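Local coordinates for protein short chain dehydrogenase (Leptospira borgpetersenii serovar Hardjo-bovis, PDB 6UH2) that probably acts as an NAD(H)-dependent oxidoreductase on alcohol or carbonyl substrates, and binds NAD+ in a Rossmann-type pocket, at residues Leu22-Gly27 with Phe126-Tyr131; Glu65-Asp70 with Lys78-Ser83. All blocks are in the same frame, centred on the assembly; numbering follows the deposited sequence.

Contact 1 (Leu22-Gly27 with Phe126-Tyr131); sequences LVLITG and FLLSQY. With NAD (nicotinamide-adenine-dinucleotide), chain D.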
ATOM      1  N   LEU B  22      -6.833  13.383 -15.141  1.00 14.48           N
ATOM      2  CA  LEU B  22      -8.205  13.747 -14.813  1.00 15.93           C
ATOM      3  C   LEU B  22      -8.770  12.662 -13.905  1.00 14.31           C
ATOM      4  O   LEU B  22      -8.791  11.489 -14.279  1.00 15.99           O
ATOM      5  CB  LEU B  22      -9.045  13.899 -16.084  1.00 18.26           C
ATOM      6  CG  LEU B  22     -10.538  14.177 -15.853  1.00 27.95           C
ATOM      7  CD1 LEU B  22     -10.718  15.426 -15.024  1.00 22.02           C
ATOM      8  CD2 LEU B  22     -11.249  14.343 -17.179  1.00 32.85           C
ATOM      9  N   VAL B  23      -9.190  13.048 -12.702  1.00 14.23           N
ATOM     10  CA  VAL B  23      -9.640  12.113 -11.674  1.00 13.05           C
ATOM     11  C   VAL B  23     -11.146  12.269 -11.510  1.00 17.00           C
ATOM     12  O   VAL B  23     -11.637  13.370 -11.227  1.00 20.80           O
ATOM     13  CB  VAL B  23      -8.929  12.361 -10.337  1.00 14.19           C
ATOM     14  CG1 VAL B  23      -9.358  11.309  -9.300  1.00 20.42           C
ATOM     15  CG2 VAL B  23      -7.415  12.376 -10.522  1.00 17.09           C
ATOM     16  N   LEU B  24     -11.868  11.168 -11.671  1.00 14.50           N
ATOM     17  CA  LEU B  24     -13.303  11.103 -11.420  1.00 12.40           C
ATOM     18  C   LEU B  24     -13.522  10.428 -10.070  1.00 14.17           C
ATOM     19  O   LEU B  24     -13.177   9.255  -9.902  1.00 13.19           O
ATOM     20  CB  LEU B  24     -13.991  10.315 -12.538  1.00 13.68           C
ATOM     21  CG  LEU B  24     -15.502  10.149 -12.495  1.00 19.42           C
ATOM     22  CD1 LEU B  24     -16.126  11.520 -12.547  1.00 18.02           C
ATOM     23  CD2 LEU B  24     -16.005   9.272 -13.673  1.00 16.50           C
ATOM     24  N   ILE B  25     -14.105  11.150  -9.113  1.00 13.95           N
ATOM     25  CA  ILE B  25     -14.279  10.660  -7.744  0.51 16.28           C
ATOM     26  C   ILE B  25     -15.761  10.687  -7.399  1.00 17.09           C
ATOM     27  O   ILE B  25     -16.362  11.764  -7.328  1.00 17.96           O
ATOM     28  CB  ILE B  25     -13.493  11.499  -6.723  0.51 15.74           C
ATOM     29  CG1 ILE B  25     -12.088  11.824  -7.238  0.51 13.64           C
ATOM     30  CG2 ILE B  25     -13.436  10.769  -5.380  0.51 14.76           C
ATOM     31  CD1 ILE B  25     -11.269  12.719  -6.307  0.51 10.97           C
ATOM     32  N   THR B  26     -16.348   9.514  -7.174  1.00 15.28           N
ATOM     33  CA  THR B  26     -17.711   9.461  -6.671  1.00 11.80           C
ATOM     34  C   THR B  26     -17.681   9.721  -5.171  1.00 12.55           C
ATOM     35  O   THR B  26     -16.698   9.416  -4.490  1.00 12.76           O
ATOM     36  CB  THR B  26     -18.368   8.103  -6.950  1.00 14.28           C
ATOM     37  OG1 THR B  26     -17.762   7.102  -6.119  1.00 14.09           O
ATOM     38  CG2 THR B  26     -18.210   7.714  -8.411  1.00 13.41           C
ATOM     39  N   GLY B  27     -18.760  10.310  -4.661  1.00 13.71           N
ATOM     40  CA  GLY B  27     -18.795  10.635  -3.248  1.00 13.97           C
ATOM     41  C   GLY B  27     -17.750  11.642  -2.823  1.00 18.87           C
ATOM     42  O   GLY B  27     -17.369  11.666  -1.653  1.00 16.87           O
ATOM     43  N   PHE B 126     -20.016  -1.030  -9.226  1.00 15.90           N
ATOM     44  CA  PHE B 126     -20.153  -1.816 -10.450  1.00 16.83           C
ATOM     45  C   PHE B 126     -20.444  -0.926 -11.652  1.00 14.64           C
ATOM     46  O   PHE B 126     -19.825  -1.065 -12.715  1.00 16.84           O
ATOM     47  CB  PHE B 126     -21.271  -2.846 -10.291  1.00 15.91           C
ATOM     48  CG  PHE B 126     -21.928  -3.217 -11.592  1.00 17.99           C
ATOM     49  CD1 PHE B 126     -21.263  -4.009 -12.516  1.00 14.33           C
ATOM     50  CD2 PHE B 126     -23.210  -2.778 -11.887  1.00 16.12           C
ATOM     51  CE1 PHE B 126     -21.872  -4.349 -13.723  1.00 21.56           C
ATOM     52  CE2 PHE B 126     -23.829  -3.112 -13.081  1.00 15.57           C
ATOM     53  CZ  PHE B 126     -23.162  -3.893 -14.002  1.00 19.04           C
ATOM     54  N   LEU B 127     -21.409  -0.023 -11.505  1.00 15.13           N
ATOM     55  CA  LEU B 127     -21.877   0.780 -12.631  1.00 19.81           C
ATOM     56  C   LEU B 127     -20.794   1.743 -13.111  1.00 15.81           C
ATOM     57  O   LEU B 127     -20.527   1.846 -14.318  1.00 16.72           O
ATOM     58  CB  LEU B 127     -23.141   1.533 -12.218  1.00 22.75           C
ATOM     59  CG  LEU B 127     -24.020   2.166 -13.285  1.00 29.35           C
ATOM     60  CD1 LEU B 127     -24.648   1.086 -14.136  1.00 24.36           C
ATOM     61  CD2 LEU B 127     -25.093   3.012 -12.614  1.00 34.56           C
ATOM     62  N   LEU B 128     -20.163   2.462 -12.180  1.00 14.54           N
ATOM     63  CA  LEU B 128     -19.106   3.390 -12.571  1.00 15.11           C
ATOM     64  C   LEU B 128     -17.913   2.637 -13.142  1.00 13.64           C
ATOM     65  O   LEU B 128     -17.281   3.101 -14.096  1.00 17.38           O
ATOM     66  CB  LEU B 128     -18.679   4.262 -11.381  1.00 11.46           C
ATOM     67  CG  LEU B 128     -19.474   5.557 -11.141  1.00 15.78           C
ATOM     68  CD1 LEU B 128     -19.130   6.611 -12.191  1.00 21.27           C
ATOM     69  CD2 LEU B 128     -20.981   5.289 -11.152  1.00 16.52           C
ATOM     70  N   SER B 129     -17.591   1.472 -12.572  1.00 11.11           N
ATOM     71  CA  SER B 129     -16.503   0.671 -13.127  1.00 17.45           C
ATOM     72  C   SER B 129     -16.851   0.183 -14.525  1.00 18.17           C
ATOM     73  O   SER B 129     -15.985   0.136 -15.408  1.00 17.38           O
ATOM     74  CB  SER B 129     -16.184  -0.511 -12.211  1.00 15.03           C
ATOM     75  OG  SER B 129     -15.689  -0.056 -10.957  1.00 13.57           O
ATOM     76  N   GLN B 130     -18.124  -0.132 -14.761  1.00 14.56           N
ATOM     77  CA  GLN B 130     -18.521  -0.688 -16.053  1.00 15.37           C
ATOM     78  C   GLN B 130     -18.481   0.372 -17.154  1.00 19.87           C
ATOM     79  O   GLN B 130     -17.959   0.121 -18.250  1.00 19.43           O
ATOM     80  CB  GLN B 130     -19.917  -1.312 -15.958  1.00 13.06           C
ATOM     81  CG  GLN B 130     -20.381  -1.944 -17.282  1.00 15.77           C
ATOM     82  CD  GLN B 130     -21.833  -2.383 -17.259  1.00 20.06           C
ATOM     83  OE1 GLN B 130     -22.733  -1.572 -17.047  1.00 19.73           O
ATOM     84  NE2 GLN B 130     -22.066  -3.677 -17.459  1.00 14.78           N
ATOM     85  N   TYR B 131     -19.036   1.560 -16.892  1.00 17.55           N
ATOM     86  CA  TYR B 131     -18.966   2.623 -17.887  1.00 17.29           C
ATOM     87  C   TYR B 131     -17.529   3.053 -18.133  1.00 17.36           C
ATOM     88  O   TYR B 131     -17.146   3.338 -19.271  1.00 15.17           O
ATOM     89  CB  TYR B 131     -19.825   3.820 -17.461  1.00 16.13           C
ATOM     90  CG  TYR B 131     -21.247   3.604 -17.893  1.00 20.51           C
ATOM     91  CD1 TYR B 131     -21.681   3.984 -19.159  1.00 19.59           C
ATOM     92  CD2 TYR B 131     -22.137   2.951 -17.061  1.00 15.73           C
ATOM     93  CE1 TYR B 131     -22.983   3.735 -19.571  1.00 27.83           C
ATOM     94  CE2 TYR B 131     -23.430   2.699 -17.462  1.00 19.83           C
ATOM     95  CZ  TYR B 131     -23.853   3.089 -18.711  1.00 27.41           C
ATOM     96  OH  TYR B 131     -25.159   2.813 -19.079  1.00 26.19           O
TER
HETATM   97  PA  NAD D 301     -19.313  10.347   3.974  1.00 19.86           P
HETATM   98  O1A NAD D 301     -20.690   9.869   4.499  1.00 21.85           O
HETATM   99  O2A NAD D 301     -18.635  11.563   4.607  1.00 16.83           O
HETATM  100  O5B NAD D 301     -19.352  10.574   2.352  1.00 19.75           O
HETATM  101  C5B NAD D 301     -19.994   9.692   1.451  1.00 20.65           C
HETATM  102  C4B NAD D 301     -20.293  10.555   0.255  1.00 15.92           C
HETATM  103  O4B NAD D 301     -20.939   9.635  -0.702  1.00 17.53           O
HETATM  104  C3B NAD D 301     -21.290  11.688   0.550  1.00 14.41           C
HETATM  105  O3B NAD D 301     -20.823  12.937  -0.017  1.00 15.73           O
HETATM  106  C2B NAD D 301     -22.550  11.240  -0.204  1.00 17.11           C
HETATM  107  O2B NAD D 301     -23.325  12.351  -0.675  1.00 20.04           O
HETATM  108  C1B NAD D 301     -21.976  10.346  -1.328  1.00 16.33           C
HETATM  109  N9A NAD D 301     -23.075   9.526  -1.827  1.00 18.60           N
HETATM  110  C8A NAD D 301     -24.098   8.914  -1.105  1.00 18.04           C
HETATM  111  N7A NAD D 301     -24.946   8.315  -1.897  1.00 14.53           N
HETATM  112  C5A NAD D 301     -24.487   8.558  -3.191  1.00 17.88           C
HETATM  113  C6A NAD D 301     -24.965   8.213  -4.451  1.00 17.62           C
HETATM  114  N6A NAD D 301     -26.086   7.485  -4.622  1.00 18.42           N
HETATM  115  N1A NAD D 301     -24.262   8.607  -5.524  1.00 14.97           N
HETATM  116  C2A NAD D 301     -23.149   9.328  -5.372  1.00 17.63           C
HETATM  117  N3A NAD D 301     -22.624   9.718  -4.208  1.00 17.07           N
HETATM  118  C4A NAD D 301     -23.329   9.306  -3.143  1.00 14.65           C
HETATM  119  O3  NAD D 301     -18.272   9.107   4.004  1.00 20.78           O
HETATM  120  PN  NAD D 301     -16.683   9.003   4.260  1.00 21.87           P
HETATM  121  O1N NAD D 301     -16.384   8.698   5.750  1.00 29.83           O
HETATM  122  O2N NAD D 301     -16.017  10.139   3.478  1.00 20.69           O
HETATM  123  O5D NAD D 301     -16.499   7.524   3.485  1.00 20.58           O
HETATM  124  C5D NAD D 301     -15.993   7.506   2.168  1.00 20.29           C
HETATM  125  C4D NAD D 301     -15.736   6.041   1.823  1.00 17.00           C
HETATM  126  O4D NAD D 301     -14.873   5.388   2.837  1.00 21.57           O
HETATM  127  C3D NAD D 301     -17.041   5.248   1.884  1.00 12.83           C
HETATM  128  O3D NAD D 301     -17.037   4.197   0.910  1.00 15.88           O
HETATM  129  C2D NAD D 301     -17.044   4.558   3.282  1.00 15.85           C
HETATM  130  O2D NAD D 301     -17.777   3.344   3.317  1.00 16.21           O
HETATM  131  C1D NAD D 301     -15.519   4.289   3.423  1.00 18.29           C
HETATM  132  N1N NAD D 301     -15.041   4.205   4.848  1.00 20.88           N
HETATM  133  C2N NAD D 301     -15.255   5.222   5.727  1.00 20.43           C
HETATM  134  C3N NAD D 301     -14.800   5.096   7.016  1.00 25.76           C
HETATM  135  C7N NAD D 301     -15.044   6.212   7.972  1.00 28.63           C
HETATM  136  O7N NAD D 301     -14.808   6.020   9.155  1.00 25.81           O
HETATM  137  N7N NAD D 301     -15.506   7.388   7.490  1.00 27.42           N
HETATM  138  C4N NAD D 301     -14.120   3.921   7.384  1.00 23.55           C
HETATM  139  C5N NAD D 301     -13.927   2.917   6.483  1.00 29.23           C
HETATM  140  C6N NAD D 301     -14.399   3.078   5.183  1.00 24.15           C
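Leu128, on helix 111-139, reaches toward the sheet and meets Thr26 tip to tip, with Leu24 two residues earlier on strand 22-26 as a looser second partner. The bond from CA to CB of Leu128 points toward the strand. Its CG makes the closest approach, 3.7 Å from Thr26 CG2, so the branch point itself bears on the methyl. Beyond it the two methyls part. CD1 of Leu128 stays near the strand, 4.0 Å from Thr26 CG2 and 4.4 Å from Leu24 CD2. On the side opposite Thr26, Leu128 CD1 packs on the ring of Phe81 from helix 74-86, 3.8 Å from Phe81 CE1. Leu128 CD2 stands farther off, 4.6 Å from Thr26 CG2. Asn96 and Ile71 are further neighbours of the Leu128 side chain, the latter an NAD-binding residue.

The hydroxyl of Thr26 points another way. OG1 sits between the backbone N and the carbonyl carbon (chi1 70°), where it accepts a hydrogen bond from the amide of Ala98, just past the end of neighbouring strand 93-96. This rotation puts CG2 beside the backbone N, facing the helix. The next residue, Gly27, opens the glycine-rich turn of the Rossmann fold. Its CA lies 3.5 Å from O4B of the adenosine ribose of NAD; its positive phi of 63° goes with a turn, and the absence of a side chain leaves room for the ribose.

No hydrogen bond crosses between strand and helix here. The three touching side chains are buried, and the one polar atom among them, Thr26 OG1, is satisfied by the Ala98 amide. Cohesion between helix and strand therefore comes from dispersion between aliphatic carbons and, in this buried place, exclusion of water, while the threonine divides its two branches between a polar tie and this apolar seam.

Contact 2 (Glu65-Asp70 with Lys78-Ser83); sequences EWIQAD and KEIFLS. With NAD (nicotinamide-adenine-dinucleotide), chain D.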
ATOM      1  N   GLU B  65     -14.602  20.380 -11.074  1.00 17.07           N
ATOM      2  CA  GLU B  65     -15.987  20.379 -11.529  1.00 18.48           C
ATOM      3  C   GLU B  65     -16.812  19.437 -10.656  1.00 22.54           C
ATOM      4  O   GLU B  65     -16.406  18.296 -10.423  1.00 23.27           O
ATOM      5  CB  GLU B  65     -16.068  19.945 -13.002  1.00 23.84           C
ATOM      6  CG  GLU B  65     -17.469  19.726 -13.518  1.00 28.42           C
ATOM      7  CD  GLU B  65     -17.500  19.434 -15.008  1.00 29.40           C
ATOM      8  OE1 GLU B  65     -16.418  19.350 -15.630  1.00 30.01           O
ATOM      9  OE2 GLU B  65     -18.609  19.295 -15.559  1.00 35.83           O
ATOM     10  N   TRP B  66     -17.960  19.913 -10.175  1.00 17.26           N
ATOM     11  CA  TRP B  66     -18.924  19.073  -9.470  1.00 21.97           C
ATOM     12  C   TRP B  66     -20.076  18.744 -10.404  1.00 26.00           C
ATOM     13  O   TRP B  66     -20.657  19.641 -11.025  1.00 23.91           O
ATOM     14  CB  TRP B  66     -19.468  19.752  -8.211  1.00 25.21           C
ATOM     15  CG  TRP B  66     -20.669  19.028  -7.595  1.00 20.93           C
ATOM     16  CD1 TRP B  66     -20.733  17.711  -7.195  1.00 16.69           C
ATOM     17  CD2 TRP B  66     -21.954  19.590  -7.317  1.00 20.93           C
ATOM     18  NE1 TRP B  66     -21.991  17.425  -6.699  1.00 17.23           N
ATOM     19  CE2 TRP B  66     -22.752  18.565  -6.754  1.00 21.53           C
ATOM     20  CE3 TRP B  66     -22.512  20.863  -7.486  1.00 20.38           C
ATOM     21  CZ2 TRP B  66     -24.074  18.781  -6.360  1.00 26.66           C
ATOM     22  CZ3 TRP B  66     -23.829  21.074  -7.094  1.00 23.87           C
ATOM     23  CH2 TRP B  66     -24.594  20.041  -6.542  1.00 27.24           C
ATOM     24  N   ILE B  67     -20.404  17.462 -10.504  1.00 21.77           N
ATOM     25  CA  ILE B  67     -21.579  17.023 -11.241  1.00 24.16           C
ATOM     26  C   ILE B  67     -22.553  16.422 -10.242  1.00 23.06           C
ATOM     27  O   ILE B  67     -22.251  15.414  -9.594  1.00 19.91           O
ATOM     28  CB  ILE B  67     -21.215  16.022 -12.345  1.00 29.58           C
ATOM     29  CG1 ILE B  67     -20.234  16.674 -13.328  1.00 27.71           C
ATOM     30  CG2 ILE B  67     -22.473  15.539 -13.046  1.00 28.93           C
ATOM     31  CD1 ILE B  67     -19.644  15.710 -14.332  1.00 26.73           C
ATOM     32  N   GLN B  68     -23.717  17.045 -10.103  1.00 19.33           N
ATOM     33  CA  GLN B  68     -24.751  16.488  -9.237  1.00 18.87           C
ATOM     34  C   GLN B  68     -25.270  15.191  -9.855  1.00 23.09           C
ATOM     35  O   GLN B  68     -25.872  15.205 -10.934  1.00 22.55           O
ATOM     36  CB  GLN B  68     -25.867  17.510  -9.054  1.00 20.19           C
ATOM     37  CG  GLN B  68     -27.024  17.041  -8.179  1.00 26.60           C
ATOM     38  CD  GLN B  68     -28.120  18.098  -8.092  1.00 40.96           C
ATOM     39  OE1 GLN B  68     -27.871  19.276  -8.326  1.00 51.40           O
ATOM     40  NE2 GLN B  68     -29.335  17.675  -7.775  1.00 50.88           N
ATOM     41  N   ALA B  69     -25.038  14.064  -9.181  1.00 21.99           N
ATOM     42  CA  ALA B  69     -25.312  12.775  -9.796  1.00 24.35           C
ATOM     43  C   ALA B  69     -25.569  11.723  -8.733  1.00 19.75           C
ATOM     44  O   ALA B  69     -25.054  11.799  -7.615  1.00 21.38           O
ATOM     45  CB  ALA B  69     -24.153  12.315 -10.682  1.00 22.93           C
ATOM     46  N   ASP B  70     -26.349  10.719  -9.124  1.00 16.28           N
ATOM     47  CA  ASP B  70     -26.707   9.582  -8.289  1.00 17.92           C
ATOM     48  C   ASP B  70     -26.166   8.337  -8.977  1.00 19.28           C
ATOM     49  O   ASP B  70     -26.677   7.940 -10.031  1.00 20.63           O
ATOM     50  CB  ASP B  70     -28.223   9.529  -8.114  1.00 17.45           C
ATOM     51  CG  ASP B  70     -28.699   8.296  -7.355  1.00 25.73           C
ATOM     52  OD1 ASP B  70     -27.888   7.404  -7.020  1.00 18.62           O
ATOM     53  OD2 ASP B  70     -29.915   8.233  -7.100  1.00 25.38           O
ATOM     54  N   LYS B  78     -25.146   7.148 -17.520  1.00 21.09           N
ATOM     55  CA  LYS B  78     -24.973   7.015 -18.959  1.00 20.01           C
ATOM     56  C   LYS B  78     -24.861   8.378 -19.627  1.00 23.39           C
ATOM     57  O   LYS B  78     -23.955   8.618 -20.433  1.00 23.88           O
ATOM     58  CB  LYS B  78     -26.144   6.232 -19.551  1.00 21.13           C
ATOM     59  CG  LYS B  78     -26.109   6.163 -21.067  1.00 23.89           C
ATOM     60  CD  LYS B  78     -27.287   5.346 -21.613  1.00 30.80           C
ATOM     61  CE  LYS B  78     -27.247   5.262 -23.136  1.00 44.82           C
ATOM     62  NZ  LYS B  78     -27.058   3.859 -23.622  1.00 50.50           N
ATOM     63  N   GLU B  79     -25.775   9.289 -19.294  1.00 25.15           N
ATOM     64  CA  GLU B  79     -25.757  10.608 -19.913  1.00 26.58           C
ATOM     65  C   GLU B  79     -24.513  11.393 -19.504  1.00 27.08           C
ATOM     66  O   GLU B  79     -23.935  12.124 -20.317  1.00 26.16           O
ATOM     67  CB  GLU B  79     -27.028  11.370 -19.547  1.00 31.61           C
ATOM     68  N   ILE B  80     -24.076  11.247 -18.253  1.00 26.12           N
ATOM     69  CA  ILE B  80     -22.846  11.910 -17.821  1.00 26.05           C
ATOM     70  C   ILE B  80     -21.652  11.393 -18.613  1.00 24.41           C
ATOM     71  O   ILE B  80     -20.806  12.173 -19.069  1.00 22.28           O
ATOM     72  CB  ILE B  80     -22.646  11.725 -16.305  1.00 27.03           C
ATOM     73  CG1 ILE B  80     -23.610  12.626 -15.542  1.00 26.66           C
ATOM     74  CG2 ILE B  80     -21.208  12.040 -15.894  1.00 25.17           C
ATOM     75  CD1 ILE B  80     -23.644  12.309 -14.072  1.00 24.68           C
ATOM     76  N   PHE B  81     -21.565  10.074 -18.807  1.00 19.52           N
ATOM     77  CA  PHE B  81     -20.408   9.538 -19.517  1.00 19.35           C
ATOM     78  C   PHE B  81     -20.413   9.931 -20.983  1.00 22.99           C
ATOM     79  O   PHE B  81     -19.342  10.130 -21.570  1.00 25.16           O
ATOM     80  CB  PHE B  81     -20.321   8.029 -19.332  1.00 20.96           C
ATOM     81  CG  PHE B  81     -19.429   7.657 -18.200  1.00 20.41           C
ATOM     82  CD1 PHE B  81     -19.851   7.846 -16.894  1.00 26.76           C
ATOM     83  CD2 PHE B  81     -18.142   7.213 -18.430  1.00 21.96           C
ATOM     84  CE1 PHE B  81     -19.025   7.557 -15.836  1.00 22.73           C
ATOM     85  CE2 PHE B  81     -17.298   6.929 -17.377  1.00 21.05           C
ATOM     86  CZ  PHE B  81     -17.738   7.098 -16.075  1.00 23.09           C
ATOM     87  N   LEU B  82     -21.591  10.079 -21.584  1.00 21.39           N
ATOM     88  CA  LEU B  82     -21.657  10.614 -22.939  0.58 22.65           C
ATOM     89  C   LEU B  82     -21.123  12.039 -22.981  1.00 27.28           C
ATOM     90  O   LEU B  82     -20.344  12.398 -23.874  1.00 25.20           O
ATOM     91  CB  LEU B  82     -23.096  10.564 -23.443  0.58 26.76           C
ATOM     92  CG  LEU B  82     -23.368  11.232 -24.788  0.58 29.34           C
ATOM     93  CD1 LEU B  82     -22.507  10.579 -25.852  0.58 32.38           C
ATOM     94  CD2 LEU B  82     -24.843  11.134 -25.138  0.58 32.25           C
ATOM     95  N   SER B  83     -21.530  12.862 -22.015  1.00 22.88           N
ATOM     96  CA  SER B  83     -21.060  14.240 -21.962  1.00 27.77           C
ATOM     97  C   SER B  83     -19.554  14.314 -21.715  1.00 24.07           C
ATOM     98  O   SER B  83     -18.867  15.164 -22.296  1.00 30.80           O
ATOM     99  CB  SER B  83     -21.831  14.997 -20.885  1.00 34.49           C
ATOM    100  OG  SER B  83     -21.306  16.293 -20.704  1.00 45.65           O
TER
HETATM  101  PA  NAD D 301     -19.313  10.347   3.974  1.00 19.86           P
HETATM  102  O1A NAD D 301     -20.690   9.869   4.499  1.00 21.85           O
HETATM  103  O2A NAD D 301     -18.635  11.563   4.607  1.00 16.83           O
HETATM  104  O5B NAD D 301     -19.352  10.574   2.352  1.00 19.75           O
HETATM  105  C5B NAD D 301     -19.994   9.692   1.451  1.00 20.65           C
HETATM  106  C4B NAD D 301     -20.293  10.555   0.255  1.00 15.92           C
HETATM  107  O4B NAD D 301     -20.939   9.635  -0.702  1.00 17.53           O
HETATM  108  C3B NAD D 301     -21.290  11.688   0.550  1.00 14.41           C
HETATM  109  O3B NAD D 301     -20.823  12.937  -0.017  1.00 15.73           O
HETATM  110  C2B NAD D 301     -22.550  11.240  -0.204  1.00 17.11           C
HETATM  111  O2B NAD D 301     -23.325  12.351  -0.675  1.00 20.04           O
HETATM  112  C1B NAD D 301     -21.976  10.346  -1.328  1.00 16.33           C
HETATM  113  N9A NAD D 301     -23.075   9.526  -1.827  1.00 18.60           N
HETATM  114  C8A NAD D 301     -24.098   8.914  -1.105  1.00 18.04           C
HETATM  115  N7A NAD D 301     -24.946   8.315  -1.897  1.00 14.53           N
HETATM  116  C5A NAD D 301     -24.487   8.558  -3.191  1.00 17.88           C
HETATM  117  C6A NAD D 301     -24.965   8.213  -4.451  1.00 17.62           C
HETATM  118  N6A NAD D 301     -26.086   7.485  -4.622  1.00 18.42           N
HETATM  119  N1A NAD D 301     -24.262   8.607  -5.524  1.00 14.97           N
HETATM  120  C2A NAD D 301     -23.149   9.328  -5.372  1.00 17.63           C
HETATM  121  N3A NAD D 301     -22.624   9.718  -4.208  1.00 17.07           N
HETATM  122  C4A NAD D 301     -23.329   9.306  -3.143  1.00 14.65           C
HETATM  123  O3  NAD D 301     -18.272   9.107   4.004  1.00 20.78           O
HETATM  124  PN  NAD D 301     -16.683   9.003   4.260  1.00 21.87           P
HETATM  125  O1N NAD D 301     -16.384   8.698   5.750  1.00 29.83           O
HETATM  126  O2N NAD D 301     -16.017  10.139   3.478  1.00 20.69           O
HETATM  127  O5D NAD D 301     -16.499   7.524   3.485  1.00 20.58           O
HETATM  128  C5D NAD D 301     -15.993   7.506   2.168  1.00 20.29           C
HETATM  129  C4D NAD D 301     -15.736   6.041   1.823  1.00 17.00           C
HETATM  130  O4D NAD D 301     -14.873   5.388   2.837  1.00 21.57           O
HETATM  131  C3D NAD D 301     -17.041   5.248   1.884  1.00 12.83           C
HETATM  132  O3D NAD D 301     -17.037   4.197   0.910  1.00 15.88           O
HETATM  133  C2D NAD D 301     -17.044   4.558   3.282  1.00 15.85           C
HETATM  134  O2D NAD D 301     -17.777   3.344   3.317  1.00 16.21           O
HETATM  135  C1D NAD D 301     -15.519   4.289   3.423  1.00 18.29           C
HETATM  136  N1N NAD D 301     -15.041   4.205   4.848  1.00 20.88           N
HETATM  137  C2N NAD D 301     -15.255   5.222   5.727  1.00 20.43           C
HETATM  138  C3N NAD D 301     -14.800   5.096   7.016  1.00 25.76           C
HETATM  139  C7N NAD D 301     -15.044   6.212   7.972  1.00 28.63           C
HETATM  140  O7N NAD D 301     -14.808   6.020   9.155  1.00 25.81           O
HETATM  141  N7N NAD D 301     -15.506   7.388   7.490  1.00 27.42           N
HETATM  142  C4N NAD D 301     -14.120   3.921   7.384  1.00 23.55           C
HETATM  143  C5N NAD D 301     -13.927   2.917   6.483  1.00 29.23           C
HETATM  144  C6N NAD D 301     -14.399   3.078   5.183  1.00 24.15           C
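Beside the adenine end of the Rossmann pocket, in the strand-loop-helix unit of strand 64-68 and helix 74-86, Ile67 and Ala69 pack against Ile80. The tip of Ile80 does most of the touching. Its CD1, extended by a chi2 of 169°, lies 3.6 Å from Ile67 CG2 and only 3.4 Å from Ala69 CB, a pair closer than ordinary van der Waals contact. Ile67 and Ile80 pass alongside each other in opposite directions, which brings Ile80 CG1 to 4.0 Å from Ile67 CG2 as well.

Asp70, whose CB points away from the helix, serves the cofactor instead. The adenine amino group donates from N6A to Asp70 OD1 at 3.0 Å, with an N-H...O angle of 148°. Thr72 OG1 also bonds to OD1, so this oxygen is gripped twice, and Glu76 OE2 accepts from the Asp70 amide, steadying the loop from the first turn of the helix.

Strand 64-68 is the outermost strand on its side of the chain's sheet, bonded through its backbone to strand 46-51. Ile67 also rests on Ile48 and Leu50 of that neighbour, while Phe81, next to Ile80, turns to helix 111-139.

Overall arrangement
After strand 3-11 and helix 12-18 at the N terminus, the chain enters the parallel sheet with strand 22-26, which lies inside it and leads into the glycine-rich turn. It then forms strands 46-51 and 64-68, and contact 2 closes a short loop as helix 74-86 folds back on the strand just before it. The longer loop, closed by contact 1 when helix 111-139 reaches strand 22-26, encloses contact 2 entirely. The centres of the two contacts are about 10 Å apart. Phe81 bridges them, its CZ 3.7 Å from Leu24 CD2, and Tyr131 packs on Lys78. Together they fasten neighbouring helices to one sheet, and both reach NAD at the strand ends.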